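Local coordinates for putative uncharacterized protein PH0242 (Pyrococcus horikoshii, PDB 3VU1) that belongs to the archaeal oligosaccharyltransferase AglB family, of which it forms the C-terminal globular part, rich in beta strands and binding a calcium ion, at residues Y225-F228 with A229-L232; L64-F67 with L68-G72. All coordinates share one frame; numbering follows the deposited sequence.

Contact 1: Y225-F228 with A229-L232; sequences YSEF and AEKL
Lys231 folds its aliphatic stem against the backbone carbonyl of Glu227, CD coming within 3.4 Å of Glu227 O. Its first torsion places CG beside its own backbone N (chi1 -69°), and further bends along the chain carry it back over the preceding turn, where CD also lies 4.1 Å from Glu227 CB. Beyond this point the lysine goes its own way: NZ remains 5.4 Å from Glu227 OE1, and instead makes a long, weak ion pair with Glu322, a ligand of the bound calcium ion. Glu227 OE1 is hydrogen-bonded to the hydroxyl of Tyr256 in strand 253-262. The side chains of Glu227 and Glu230 run alongside each other in the same direction, their carboxylate planes steeply turned, bringing the two OE2 atoms to 3.7 Å. Such like charges might favour protonation of one of the two, an effect that the nearby lysine would tend to offset. The setting is a helix N-terminus. Glu227 is the N-cap of helix 228-235: Lys231 N donates to Glu227 O (3.0 Å), and one residue later Leu232 N to Phe228 O (2.9 Å). Phe228 and Leu232, one turn apart, share a different side of the helix. In Phe228 the ring leaves CB opposite the backbone N (chi1 -167°). Phe228 CE2 and Leu232 CD1 meet in a loose apolar contact of 4.4 Å, the methyl approaching the ring obliquely, while both side chains pack on Asn212 and Lys215 of helix 212-218.

Contact 2: L64-F67 with L68-G72; sequences LALF and LARDG
Ala69 N donates to Ala65 O at 2.9 Å, the shortest of the backbone bonds that carry helix 60-69 through its last turn. The preceding bond, from Leu68 N to Leu64 O, measures 3.0 Å. The next shows how a helix gives out: Arg70 N lies 3.5 Å from Leu66 O, and with an angle of only 121° at the hydrogen the bond is weak. Arg70 CB and CG lie alongside that same oxygen, CG 3.3 Å from Leu66 O. Arg70 CG stands beside its own backbone N (chi1 -53°), which also brings it to 4.0 Å from Leu66 CD1, the two side chains meeting at a slant. The guanidinium then leaves for partners of its own, a salt bridge from NH2 to Glu414 and a hydrogen bond from NE to Gly104 O.

On the other flank, Leu68 drapes back over the helix so that CG rests 3.4 Å from Leu64 O and CD2 touches Phe67 CD2 at 3.9 Å. The Phe67 ring, swung opposite its backbone N (chi1 177°), enters an aromatic cluster: it stacks with Phe236, meets Phe79 edge-to-face and contacts Phe87. The helix end packs on strand 86-90 through Phe87 and Ile89, which touch Leu68, and on helix 97-103 through Ile100, which touches Ala65 and Leu68; hydrogen bonds join it to Asn212 and Phe213 of helix 212-218.

How the contacts relate
The same local device, an amide reaching back four residues, serves opposite ends of two helices: contact 1 starts helix 228-235, and contact 2 finishes helix 60-69. Contact 2 is the more deeply buried, built of leucine, alanine and phenylalanine, with Arg70 at its end reaching for outside acceptors, whereas contact 1 is only partly buried, with glutamates at the surface and the Lys231 side chain about 5 Å from the calcium ion. They meet directly: the ring of Phe228 lies against Asp71 and Gly72, Phe228 CE2 being 3.3 Å from Gly72 N, and Tyr225 packs on the same two residues. The carboxylate of Asp71, salt-bridged to Lys215, further ties this junction to helix 212-218.

Contact 1: Y225-F228 with A229-L232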
ATOM      1  N   TYR A 225      -1.875 -12.170  11.094  1.00 42.51           N
ATOM      2  CA  TYR A 225      -0.982 -11.491  12.021  1.00 46.48           C
ATOM      3  C   TYR A 225      -1.780 -10.522  12.865  1.00 49.97           C
ATOM      4  O   TYR A 225      -2.766  -9.954  12.411  1.00 57.78           O
ATOM      5  CB  TYR A 225       0.195 -10.818  11.278  1.00 45.05           C
ATOM      6  CG  TYR A 225       0.897 -11.809  10.386  1.00 50.34           C
ATOM      7  CD1 TYR A 225       1.852 -12.691  10.906  1.00 53.12           C
ATOM      8  CD2 TYR A 225       0.543 -11.941   9.035  1.00 51.79           C
ATOM      9  CE1 TYR A 225       2.469 -13.649  10.100  1.00 54.91           C
ATOM     10  CE2 TYR A 225       1.147 -12.898   8.219  1.00 55.53           C
ATOM     11  CZ  TYR A 225       2.115 -13.749   8.757  1.00 57.27           C
ATOM     12  OH  TYR A 225       2.732 -14.693   7.957  1.00 56.44           O
ATOM     13  N   SER A 226      -1.369 -10.369  14.111  1.00 50.96           N
ATOM     14  CA  SER A 226      -2.151  -9.645  15.081  1.00 50.78           C
ATOM     15  C   SER A 226      -2.009  -8.139  14.891  1.00 48.94           C
ATOM     16  O   SER A 226      -0.897  -7.626  14.810  1.00 48.83           O
ATOM     17  CB  SER A 226      -1.712 -10.059  16.475  1.00 52.68           C
ATOM     18  OG  SER A 226      -2.057  -9.044  17.384  1.00 62.78           O
ATOM     19  N   GLU A 227      -3.141  -7.436  14.806  1.00 48.39           N
ATOM     20  CA  GLU A 227      -3.147  -5.978  14.601  1.00 49.19           C
ATOM     21  C   GLU A 227      -2.942  -5.540  13.129  1.00 48.00           C
ATOM     22  O   GLU A 227      -3.185  -4.379  12.788  1.00 45.94           O
ATOM     23  CB  GLU A 227      -2.085  -5.309  15.495  1.00 52.29           C
ATOM     24  CG  GLU A 227      -2.312  -5.452  16.993  1.00 58.40           C
ATOM     25  CD  GLU A 227      -3.078  -4.281  17.549  1.00 67.85           C
ATOM     26  OE1 GLU A 227      -2.432  -3.243  17.815  1.00 71.59           O
ATOM     27  OE2 GLU A 227      -4.319  -4.380  17.712  1.00 75.35           O
ATOM     28  N   PHE A 228      -2.493  -6.455  12.266  1.00 44.42           N
ATOM     29  CA  PHE A 228      -2.073  -6.083  10.918  1.00 40.10           C
ATOM     30  C   PHE A 228      -3.155  -5.455  10.005  1.00 38.85           C
ATOM     31  O   PHE A 228      -2.884  -4.470   9.293  1.00 36.23           O
ATOM     32  CB  PHE A 228      -1.353  -7.233  10.188  1.00 39.14           C
ATOM     33  CG  PHE A 228      -0.646  -6.766   8.938  1.00 41.34           C
ATOM     34  CD1 PHE A 228       0.551  -6.034   9.026  1.00 41.04           C
ATOM     35  CD2 PHE A 228      -1.220  -6.960   7.677  1.00 40.22           C
ATOM     36  CE1 PHE A 228       1.178  -5.557   7.890  1.00 41.95           C
ATOM     37  CE2 PHE A 228      -0.585  -6.489   6.532  1.00 39.94           C
ATOM     38  CZ  PHE A 228       0.613  -5.792   6.641  1.00 41.79           C
ATOM     39  N   ALA A 229      -4.359  -6.019  10.005  1.00 35.90           N
ATOM     40  CA  ALA A 229      -5.444  -5.422   9.249  1.00 36.50           C
ATOM     41  C   ALA A 229      -5.725  -3.996   9.736  1.00 39.01           C
ATOM     42  O   ALA A 229      -5.867  -3.068   8.928  1.00 41.33           O
ATOM     43  CB  ALA A 229      -6.689  -6.277   9.319  1.00 34.44           C
ATOM     44  N   GLU A 230      -5.770  -3.814  11.052  1.00 42.28           N
ATOM     45  CA  GLU A 230      -6.089  -2.506  11.623  1.00 43.43           C
ATOM     46  C   GLU A 230      -5.033  -1.460  11.253  1.00 41.52           C
ATOM     47  O   GLU A 230      -5.370  -0.298  10.985  1.00 42.94           O
ATOM     48  CB  GLU A 230      -6.257  -2.614  13.140  1.00 48.15           C
ATOM     49  CG  GLU A 230      -7.571  -2.036  13.650  1.00 61.03           C
ATOM     50  CD  GLU A 230      -7.507  -1.565  15.106  1.00 74.97           C
ATOM     51  OE1 GLU A 230      -8.118  -0.499  15.413  1.00 74.83           O
ATOM     52  OE2 GLU A 230      -6.837  -2.244  15.940  1.00 77.04           O
ATOM     53  N   LYS A 231      -3.760  -1.870  11.232  1.00 37.45           N
ATOM     54  CA  LYS A 231      -2.673  -0.960  10.883  1.00 35.25           C
ATOM     55  C   LYS A 231      -2.737  -0.624   9.418  1.00 32.62           C
ATOM     56  O   LYS A 231      -2.729   0.558   9.055  1.00 29.76           O
ATOM     57  CB  LYS A 231      -1.316  -1.550  11.202  1.00 35.64           C
ATOM     58  CG  LYS A 231      -0.991  -1.700  12.669  1.00 36.63           C
ATOM     59  CD  LYS A 231      -0.127  -2.930  12.814  1.00 39.05           C
ATOM     60  CE  LYS A 231       1.337  -2.591  12.985  1.00 42.87           C
ATOM     61  NZ  LYS A 231       1.676  -2.487  14.433  1.00 43.75           N
ATOM     62  N   LEU A 232      -2.815  -1.665   8.587  1.00 31.59           N
ATOM     63  CA  LEU A 232      -3.011  -1.482   7.155  1.00 31.24           C
ATOM     64  C   LEU A 232      -4.046  -0.426   6.816  1.00 30.26           C
ATOM     65  O   LEU A 232      -3.791   0.443   5.975  1.00 30.49           O
ATOM     66  CB  LEU A 232      -3.394  -2.780   6.471  1.00 32.63           C
ATOM     67  CG  LEU A 232      -3.308  -2.761   4.928  1.00 33.60           C
ATOM     68  CD1 LEU A 232      -1.859  -2.771   4.451  1.00 35.54           C
ATOM     69  CD2 LEU A 232      -4.028  -3.960   4.340  1.00 33.99           C
TER

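Contact 2: L64-F67 with L68-G72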
ATOM      1  N   LEU A  64       4.755  -4.519  -6.565  1.00 29.21           N
ATOM      2  CA  LEU A  64       3.301  -4.423  -6.503  1.00 30.27           C
ATOM      3  C   LEU A  64       2.678  -5.772  -6.089  1.00 30.45           C
ATOM      4  O   LEU A  64       1.754  -5.803  -5.268  1.00 30.99           O
ATOM      5  CB  LEU A  64       2.692  -3.908  -7.817  1.00 29.06           C
ATOM      6  CG  LEU A  64       2.934  -2.427  -8.148  1.00 30.77           C
ATOM      7  CD1 LEU A  64       2.228  -2.029  -9.442  1.00 30.87           C
ATOM      8  CD2 LEU A  64       2.503  -1.496  -7.031  1.00 29.82           C
ATOM      9  N   ALA A  65       3.177  -6.877  -6.638  1.00 27.77           N
ATOM     10  CA  ALA A  65       2.535  -8.151  -6.382  1.00 27.82           C
ATOM     11  C   ALA A  65       2.863  -8.557  -4.963  1.00 29.93           C
ATOM     12  O   ALA A  65       2.044  -9.212  -4.310  1.00 32.75           O
ATOM     13  CB  ALA A  65       2.960  -9.222  -7.373  1.00 25.11           C
ATOM     14  N   LEU A  66       4.045  -8.152  -4.484  1.00 29.14           N
ATOM     15  CA  LEU A  66       4.493  -8.539  -3.164  1.00 29.53           C
ATOM     16  C   LEU A  66       3.506  -7.910  -2.184  1.00 31.47           C
ATOM     17  O   LEU A  66       2.952  -8.580  -1.313  1.00 31.10           O
ATOM     18  CB  LEU A  66       5.925  -8.060  -2.886  1.00 28.79           C
ATOM     19  CG  LEU A  66       6.533  -8.446  -1.512  1.00 28.98           C
ATOM     20  CD1 LEU A  66       6.391  -9.933  -1.157  1.00 28.27           C
ATOM     21  CD2 LEU A  66       7.995  -8.053  -1.417  1.00 28.39           C
ATOM     22  N   PHE A  67       3.261  -6.618  -2.360  1.00 31.89           N
ATOM     23  CA  PHE A  67       2.210  -5.946  -1.604  1.00 30.82           C
ATOM     24  C   PHE A  67       0.856  -6.652  -1.669  1.00 30.48           C
ATOM     25  O   PHE A  67       0.290  -6.952  -0.634  1.00 34.00           O
ATOM     26  CB  PHE A  67       2.066  -4.506  -2.079  1.00 30.60           C
ATOM     27  CG  PHE A  67       0.974  -3.766  -1.405  1.00 31.05           C
ATOM     28  CD1 PHE A  67       0.988  -3.587  -0.019  1.00 29.33           C
ATOM     29  CD2 PHE A  67      -0.088  -3.241  -2.153  1.00 33.18           C
ATOM     30  CE1 PHE A  67      -0.040  -2.906   0.609  1.00 29.24           C
ATOM     31  CE2 PHE A  67      -1.122  -2.547  -1.521  1.00 32.38           C
ATOM     32  CZ  PHE A  67      -1.099  -2.387  -0.135  1.00 28.93           C
ATOM     33  N   LEU A  68       0.349  -6.930  -2.871  1.00 29.36           N
ATOM     34  CA  LEU A  68      -1.051  -7.346  -3.037  1.00 27.99           C
ATOM     35  C   LEU A  68      -1.343  -8.758  -2.571  1.00 27.98           C
ATOM     36  O   LEU A  68      -2.394  -9.003  -2.002  1.00 28.52           O
ATOM     37  CB  LEU A  68      -1.523  -7.164  -4.482  1.00 26.74           C
ATOM     38  CG  LEU A  68      -1.643  -5.706  -4.961  1.00 28.01           C
ATOM     39  CD1 LEU A  68      -1.716  -5.555  -6.477  1.00 27.25           C
ATOM     40  CD2 LEU A  68      -2.819  -5.009  -4.321  1.00 26.79           C
ATOM     41  N   ALA A  69      -0.410  -9.673  -2.819  1.00 28.28           N
ATOM     42  CA  ALA A  69      -0.632 -11.099  -2.626  1.00 27.74           C
ATOM     43  C   ALA A  69      -0.261 -11.523  -1.210  1.00 28.34           C
ATOM     44  O   ALA A  69      -0.477 -12.658  -0.823  1.00 27.71           O
ATOM     45  CB  ALA A  69       0.172 -11.910  -3.650  1.00 26.30           C
ATOM     46  N   ARG A  70       0.317 -10.634  -0.424  1.00 29.12           N
ATOM     47  CA  ARG A  70       0.807 -11.082   0.863  1.00 31.56           C
ATOM     48  C   ARG A  70       0.225 -10.354   2.032  1.00 34.88           C
ATOM     49  O   ARG A  70      -0.613  -9.480   1.880  1.00 37.18           O
ATOM     50  CB  ARG A  70       2.315 -11.015   0.922  1.00 29.82           C
ATOM     51  CG  ARG A  70       2.930 -11.736  -0.221  1.00 31.66           C
ATOM     52  CD  ARG A  70       2.991 -13.245  -0.032  1.00 35.80           C
ATOM     53  NE  ARG A  70       4.355 -13.548  -0.452  1.00 41.68           N
ATOM     54  CZ  ARG A  70       5.235 -14.255   0.233  1.00 38.72           C
ATOM     55  NH1 ARG A  70       4.876 -14.857   1.345  1.00 32.37           N
ATOM     56  NH2 ARG A  70       6.464 -14.392  -0.258  1.00 43.44           N
ATOM     57  N   ASP A  71       0.696 -10.728   3.210  1.00 38.08           N
ATOM     58  CA  ASP A  71       0.074 -10.358   4.452  1.00 37.62           C
ATOM     59  C   ASP A  71       1.234 -10.151   5.390  1.00 39.19           C
ATOM     60  O   ASP A  71       2.301 -10.725   5.184  1.00 40.73           O
ATOM     61  CB  ASP A  71      -0.791 -11.522   4.927  1.00 38.18           C
ATOM     62  CG  ASP A  71      -1.532 -11.223   6.222  1.00 41.08           C
ATOM     63  OD1 ASP A  71      -1.927 -12.215   6.905  1.00 40.35           O
ATOM     64  OD2 ASP A  71      -1.713 -10.015   6.544  1.00 36.16           O
ATOM     65  N   GLY A  72       1.038  -9.302   6.393  1.00 38.21           N
ATOM     66  CA  GLY A  72       1.994  -9.164   7.473  1.00 35.63           C
ATOM     67  C   GLY A  72       3.299  -8.538   7.077  1.00 35.50           C
ATOM     68  O   GLY A  72       3.340  -7.691   6.198  1.00 36.98           O
TER